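PDB 3BQW: putative capsid protein of prophage from Escherichia coli CFT073, which probably serves as a major capsid protein of the phage capsid protein E family, helping to build the shell around the viral DNA. Local coordinates for residues Pro29-Leu34 with Val206-Ala211; Ser263-Asp268 with Glu273-Glu278. One frame throughout, in Å; residues are numbered along the deposited sequence.

Contact 1 (Pro29-Leu34 with Val206-Ala211); sequences PLFTTL and VMIMGA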
loop_
_atom_site.group_PDB
_atom_site.type_symbol
_atom_site.label_atom_id
_atom_site.label_comp_id
_atom_site.label_asym_id
_atom_site.label_seq_id
_atom_site.Cartn_x
_atom_site.Cartn_y
_atom_site.Cartn_z
ATOM N N PRO A 29 -1.650 -3.722 3.618
ATOM C CA PRO A 29 -2.865 -3.555 2.844
ATOM C C PRO A 29 -2.929 -4.422 1.579
ATOM O O PRO A 29 -1.932 -5.044 1.165
ATOM C CB PRO A 29 -2.828 -2.072 2.505
ATOM C CG PRO A 29 -2.048 -1.483 3.543
ATOM C CD PRO A 29 -0.989 -2.437 3.853
ATOM N N LEU A 30 -4.104 -4.460 0.976
ATOM C CA LEU A 30 -4.423 -5.450 -0.049
ATOM C C LEU A 30 -3.547 -5.435 -1.319
ATOM O O LEU A 30 -3.047 -6.463 -1.715
ATOM C CB LEU A 30 -5.894 -5.326 -0.448
ATOM C CG LEU A 30 -6.419 -6.389 -1.436
ATOM C CD1 LEU A 30 -6.459 -7.726 -0.794
ATOM C CD2 LEU A 30 -7.777 -5.973 -2.025
ATOM N N PHE A 31 -3.421 -4.288 -1.982
ATOM C CA PHE A 31 -2.643 -4.207 -3.231
ATOM C C PHE A 31 -1.180 -4.550 -2.983
ATOM O O PHE A 31 -0.575 -5.301 -3.759
ATOM C CB PHE A 31 -2.795 -2.850 -3.889
ATOM C CG PHE A 31 -4.071 -2.701 -4.668
ATOM C CD1 PHE A 31 -5.309 -2.619 -4.016
ATOM C CD2 PHE A 31 -4.053 -2.675 -6.062
ATOM C CE1 PHE A 31 -6.506 -2.472 -4.750
ATOM C CE2 PHE A 31 -5.253 -2.540 -6.799
ATOM C CZ PHE A 31 -6.472 -2.434 -6.135
ATOM N N THR A 32 -0.642 -4.063 -1.859
ATOM C CA THR A 32 0.689 -4.424 -1.448
ATOM C C THR A 32 0.831 -5.947 -1.293
ATOM O O THR A 32 1.771 -6.572 -1.838
ATOM C CB THR A 32 1.069 -3.732 -0.168
ATOM O OG1 THR A 32 0.945 -2.307 -0.347
ATOM C CG2 THR A 32 2.508 -4.116 0.233
ATOM N N THR A 33 -0.127 -6.542 -0.601
ATOM C CA THR A 33 -0.099 -7.959 -0.350
ATOM C C THR A 33 -0.267 -8.815 -1.616
ATOM O O THR A 33 0.385 -9.835 -1.760
ATOM C CB THR A 33 -1.166 -8.314 0.688
ATOM O OG1 THR A 33 -0.886 -7.582 1.897
ATOM C CG2 THR A 33 -1.157 -9.830 0.991
ATOM N N LEU A 34 -1.169 -8.434 -2.510
ATOM C CA LEU A 34 -1.420 -9.240 -3.689
ATOM C C LEU A 34 -0.313 -9.070 -4.718
ATOM O O LEU A 34 0.155 -10.053 -5.309
ATOM C CB LEU A 34 -2.763 -8.863 -4.326
ATOM C CG LEU A 34 -4.017 -9.295 -3.567
ATOM C CD1 LEU A 34 -5.244 -8.683 -4.186
ATOM C CD2 LEU A 34 -4.111 -10.802 -3.547
ATOM N N VAL A 206 -8.265 -12.351 -10.352
ATOM C CA VAL A 206 -8.789 -11.516 -9.275
ATOM C C VAL A 206 -9.429 -10.238 -9.830
ATOM O O VAL A 206 -8.912 -9.625 -10.757
ATOM C CB VAL A 206 -7.701 -11.222 -8.191
ATOM C CG1 VAL A 206 -6.542 -10.362 -8.741
ATOM C CG2 VAL A 206 -8.350 -10.625 -6.935
ATOM N N MET A 207 -10.616 -9.902 -9.313
ATOM C CA MET A 207 -11.275 -8.628 -9.603
ATOM C C MET A 207 -11.478 -7.870 -8.282
ATOM O O MET A 207 -12.233 -8.319 -7.434
ATOM C CB MET A 207 -12.600 -8.812 -10.360
ATOM C CG MET A 207 -13.219 -7.488 -10.881
ATOM S SD MET A 207 -14.652 -7.568 -12.004
ATOM C CE MET A 207 -15.785 -8.602 -11.142
ATOM N N ILE A 208 -10.748 -6.759 -8.121
ATOM C CA ILE A 208 -10.855 -5.862 -6.977
ATOM C C ILE A 208 -11.689 -4.629 -7.348
ATOM O O ILE A 208 -11.401 -3.951 -8.336
ATOM C CB ILE A 208 -9.477 -5.427 -6.470
ATOM C CG1 ILE A 208 -8.588 -6.664 -6.235
ATOM C CG2 ILE A 208 -9.633 -4.637 -5.173
ATOM C CD1 ILE A 208 -7.161 -6.458 -6.519
ATOM N N MET A 209 -12.746 -4.380 -6.564
ATOM C CA MET A 209 -13.825 -3.463 -6.929
ATOM C C MET A 209 -14.037 -2.459 -5.813
ATOM O O MET A 209 -14.079 -2.843 -4.659
ATOM C CB MET A 209 -15.164 -4.208 -7.025
ATOM C CG MET A 209 -15.282 -5.208 -8.087
ATOM S SD MET A 209 -16.836 -6.086 -7.999
ATOM C CE MET A 209 -16.272 -7.524 -7.155
ATOM N N GLY A 210 -14.236 -1.195 -6.184
ATOM C CA GLY A 210 -14.820 -0.216 -5.292
ATOM C C GLY A 210 -16.284 -0.547 -5.015
ATOM O O GLY A 210 -16.875 -1.409 -5.689
ATOM N N ALA A 211 -16.862 0.165 -4.040
ATOM C CA ALA A 211 -18.207 -0.081 -3.515
ATOM C C ALA A 211 -19.311 0.131 -4.519
ATOM O O ALA A 211 -20.315 -0.578 -4.513
ATOM C CB ALA A 211 -18.467 0.818 -2.264
#
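I208 enters between three side chains of the short helix 30-35 and meets them with its two branches. Its CG2 methyl reaches F31 CE1 at 3.8 Å and L30 CD2 at 3.9 Å, while the longer branch sends CD1 against L34 CD1, also at 3.8 Å, the two side chains meeting tip to tip. That same CD1 lies over one face of the F31 ring, with CZ the nearest ring atom at 4.1 Å. The division of labour follows from chi1 of I208, -52°, which sets CG2 anti to the backbone N and CG1 anti to the carbonyl carbon. On the helix, L30 has CG anti to its N (chi1 -175°) and runs alongside I208, pointing the other way, whereas F31 and L34 both put CG beside the nitrogen. Here a helix lies against strand 206-209 of a mixed sheet, running nearly antiparallel to it (167°) with the axes 11.9 Å apart; side chains alone bridge that gap, and no hydrogen bond crosses it. Y262, on the neighbouring strand 257-267, touches both L30 and I208 and meets the F31 ring edge-to-face. From the long helix 113-146, E137 accepts hydrogen bonds from F31 N and T32 OG1, one to each carboxylate oxygen.

Contact 2 (Ser263-Asp268 with Glu273-Glu278); sequences SGKYTD and EKYFLE
Y266 lays one face of its ring over the aliphatic start of K274: CB sits over that face, 4.0 Å from the ring centroid, a CH-pi contact displaced toward the hydroxyl end, where CZ is the closest ring atom. The lysine chain then passes Y266 OH, with CD 3.6 Å from it, and carries CE on to D268 OD2. The charges there stay apart, K274 NZ and D268 OD2 being 4.5 Å from each other, and D268 OD1 takes a hydrogen bond from T272 N within the connecting turn. A chi1 of 62° in Y266 holds its ring between the backbone N and carbonyl carbon; the ring also brings CD2 over one face of F276, 3.5 Å from CE1, with the two planes inclined at 42°. W138 of helix 113-146 meets both Y266 and F276, so this face of the strands packs on that helix. The backbone is a beta hairpin, strand 257-267 turning back into 273-275. Y266 and K274 form its hydrogen-bonded pair, Y266 N giving to K274 O at 2.9 Å and K274 N to Y266 O at 2.8 Å, both bonds nearly straight at the acceptor. Farther from the turn, F276 N binds G264 O at 3.1 Å, tilted 27° from the carbonyl plane, and a water spans G264 O and L277 N where the strand pairing ends. K265 and Y275, a non-hydrogen-bonded pair, diverge at CB, but their side chains then run side by side, CE of the lysine 3.7 Å from Y275 CE1, while K265 CD passes near E273 OE1, the two charges staying too far apart for a salt bridge.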
loop_
_atom_site.group_PDB
_atom_site.type_symbol
_atom_site.label_atom_id
_atom_site.label_comp_id
_atom_site.label_asym_id
_atom_site.label_seq_id
_atom_site.Cartn_x
_atom_site.Cartn_y
_atom_site.Cartn_z
ATOM N N SER A 263 -12.499 -1.225 0.218
ATOM C CA SER A 263 -13.014 0.039 0.742
ATOM C C SER A 263 -12.004 0.771 1.616
ATOM O O SER A 263 -12.381 1.670 2.343
ATOM C CB SER A 263 -14.280 -0.222 1.569
ATOM O OG SER A 263 -15.216 -0.986 0.823
ATOM N N GLY A 264 -10.724 0.411 1.522
ATOM C CA GLY A 264 -9.683 1.096 2.276
ATOM C C GLY A 264 -9.564 2.606 2.062
ATOM O O GLY A 264 -9.643 3.107 0.940
ATOM N N LYS A 265 -9.332 3.325 3.153
ATOM C CA LYS A 265 -9.166 4.766 3.104
ATOM C C LYS A 265 -7.871 5.193 3.780
ATOM O O LYS A 265 -7.285 4.467 4.590
ATOM C CB LYS A 265 -10.345 5.468 3.779
ATOM C CG LYS A 265 -11.716 5.097 3.228
ATOM C CD LYS A 265 -12.785 5.928 3.894
ATOM C CE LYS A 265 -14.166 5.227 3.908
ATOM N NZ LYS A 265 -14.328 4.219 5.036
ATOM N N TYR A 266 -7.426 6.386 3.431
ATOM C CA TYR A 266 -6.330 7.021 4.138
ATOM C C TYR A 266 -6.704 8.460 4.404
ATOM O O TYR A 266 -7.645 8.998 3.808
ATOM C CB TYR A 266 -5.026 6.964 3.322
ATOM C CG TYR A 266 -5.096 7.692 2.001
ATOM C CD1 TYR A 266 -4.665 9.018 1.874
ATOM C CD2 TYR A 266 -5.604 7.062 0.884
ATOM C CE1 TYR A 266 -4.737 9.682 0.657
ATOM C CE2 TYR A 266 -5.685 7.715 -0.342
ATOM C CZ TYR A 266 -5.248 9.019 -0.452
ATOM O OH TYR A 266 -5.365 9.635 -1.678
ATOM N N THR A 267 -5.953 9.087 5.297
ATOM C CA THR A 267 -6.078 10.520 5.501
ATOM C C THR A 267 -4.859 11.217 4.880
ATOM O O THR A 267 -3.724 10.727 4.991
ATOM C CB THR A 267 -6.275 10.836 6.972
ATOM O OG1 THR A 267 -7.606 10.435 7.356
ATOM C CG2 THR A 267 -6.091 12.318 7.240
ATOM N N ASP A 268 -5.111 12.317 4.161
ATOM C CA ASP A 268 -4.024 13.074 3.508
ATOM C C ASP A 268 -3.538 14.249 4.391
ATOM O O ASP A 268 -4.100 14.500 5.471
ATOM C CB ASP A 268 -4.428 13.533 2.092
ATOM C CG ASP A 268 -5.607 14.506 2.081
ATOM O OD1 ASP A 268 -6.214 14.760 3.146
ATOM O OD2 ASP A 268 -5.931 15.019 0.983
ATOM N N GLU A 273 -10.252 12.436 4.475
ATOM C CA GLU A 273 -10.415 11.012 4.170
ATOM C C GLU A 273 -10.555 10.776 2.670
ATOM O O GLU A 273 -11.405 11.373 2.029
ATOM C CB GLU A 273 -11.691 10.470 4.824
ATOM C CG GLU A 273 -11.492 9.546 5.982
ATOM C CD GLU A 273 -12.806 9.267 6.723
ATOM O OE1 GLU A 273 -13.841 8.999 6.066
ATOM O OE2 GLU A 273 -12.795 9.324 7.974
ATOM N N LYS A 274 -9.759 9.864 2.130
ATOM C CA LYS A 274 -9.852 9.512 0.719
ATOM C C LYS A 274 -9.803 8.011 0.553
ATOM O O LYS A 274 -9.230 7.310 1.391
ATOM C CB LYS A 274 -8.687 10.121 -0.042
ATOM C CG LYS A 274 -8.600 11.621 0.063
ATOM C CD LYS A 274 -7.872 12.205 -1.148
ATOM C CE LYS A 274 -8.189 13.692 -1.352
ATOM N NZ LYS A 274 -9.655 13.980 -1.335
ATOM N N TYR A 275 -10.398 7.524 -0.531
ATOM C CA TYR A 275 -10.276 6.116 -0.899
ATOM C C TYR A 275 -8.967 5.877 -1.621
ATOM O O TYR A 275 -8.539 6.673 -2.445
ATOM C CB TYR A 275 -11.409 5.684 -1.823
ATOM C CG TYR A 275 -12.750 5.587 -1.156
ATOM C CD1 TYR A 275 -13.059 4.510 -0.336
ATOM C CD2 TYR A 275 -13.710 6.565 -1.354
ATOM C CE1 TYR A 275 -14.291 4.419 0.281
ATOM C CE2 TYR A 275 -14.940 6.488 -0.755
ATOM C CZ TYR A 275 -15.229 5.427 0.060
ATOM O OH TYR A 275 -16.475 5.364 0.652
ATOM N N PHE A 276 -8.336 4.765 -1.312
ATOM C CA PHE A 276 -7.228 4.266 -2.118
ATOM C C PHE A 276 -7.694 3.986 -3.532
ATOM O O PHE A 276 -7.066 4.401 -4.494
ATOM C CB PHE A 276 -6.690 2.970 -1.518
ATOM C CG PHE A 276 -5.872 3.164 -0.283
ATOM C CD1 PHE A 276 -4.653 3.816 -0.342
ATOM C CD2 PHE A 276 -6.302 2.670 0.941
ATOM C CE1 PHE A 276 -3.883 3.967 0.817
ATOM C CE2 PHE A 276 -5.550 2.820 2.069
ATOM C CZ PHE A 276 -4.346 3.462 2.015
ATOM N N LEU A 277 -8.792 3.252 -3.634
ATOM C CA LEU A 277 -9.405 2.898 -4.892
ATOM C C LEU A 277 -10.746 3.612 -4.969
ATOM O O LEU A 277 -11.634 3.335 -4.175
ATOM C CB LEU A 277 -9.605 1.379 -4.963
ATOM C CG LEU A 277 -10.127 0.773 -6.275
ATOM C CD1 LEU A 277 -9.099 0.964 -7.408
ATOM C CD2 LEU A 277 -10.500 -0.724 -6.100
ATOM N N GLU A 278 -10.881 4.514 -5.927
ATOM C CA GLU A 278 -12.115 5.223 -6.127
ATOM C C GLU A 278 -13.235 4.214 -6.278
ATOM O O GLU A 278 -13.053 3.155 -6.912
ATOM C CB GLU A 278 -12.064 6.109 -7.364
ATOM C CG GLU A 278 -11.287 7.387 -7.176
ATOM C CD GLU A 278 -11.686 8.110 -5.906
ATOM O OE1 GLU A 278 -12.902 8.375 -5.719
ATOM O OE2 GLU A 278 -10.781 8.372 -5.077
HETATM O O HOH W 1 -10.292 2.045 -1.507
#

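Strand 257-267 connects the two contacts: it pairs with 206-209 in parallel fashion and with 273-275 antiparallel, so contact 1 packs a helix against the sheet while contact 2 is the hairpin that adds strand 273-275 to the same sheet. They touch directly, L277 CD2 resting on the backbone of I208-G210. Contact 1 is wholly buried and apolar; contact 2 lies largely at the surface, where backbone hydrogen bonds, aromatic rings and the aliphatic lengths of charged side chains share the work. Helix 113-146 lies beside both, and its E137 serves contact 1 and touches F276 of contact 2.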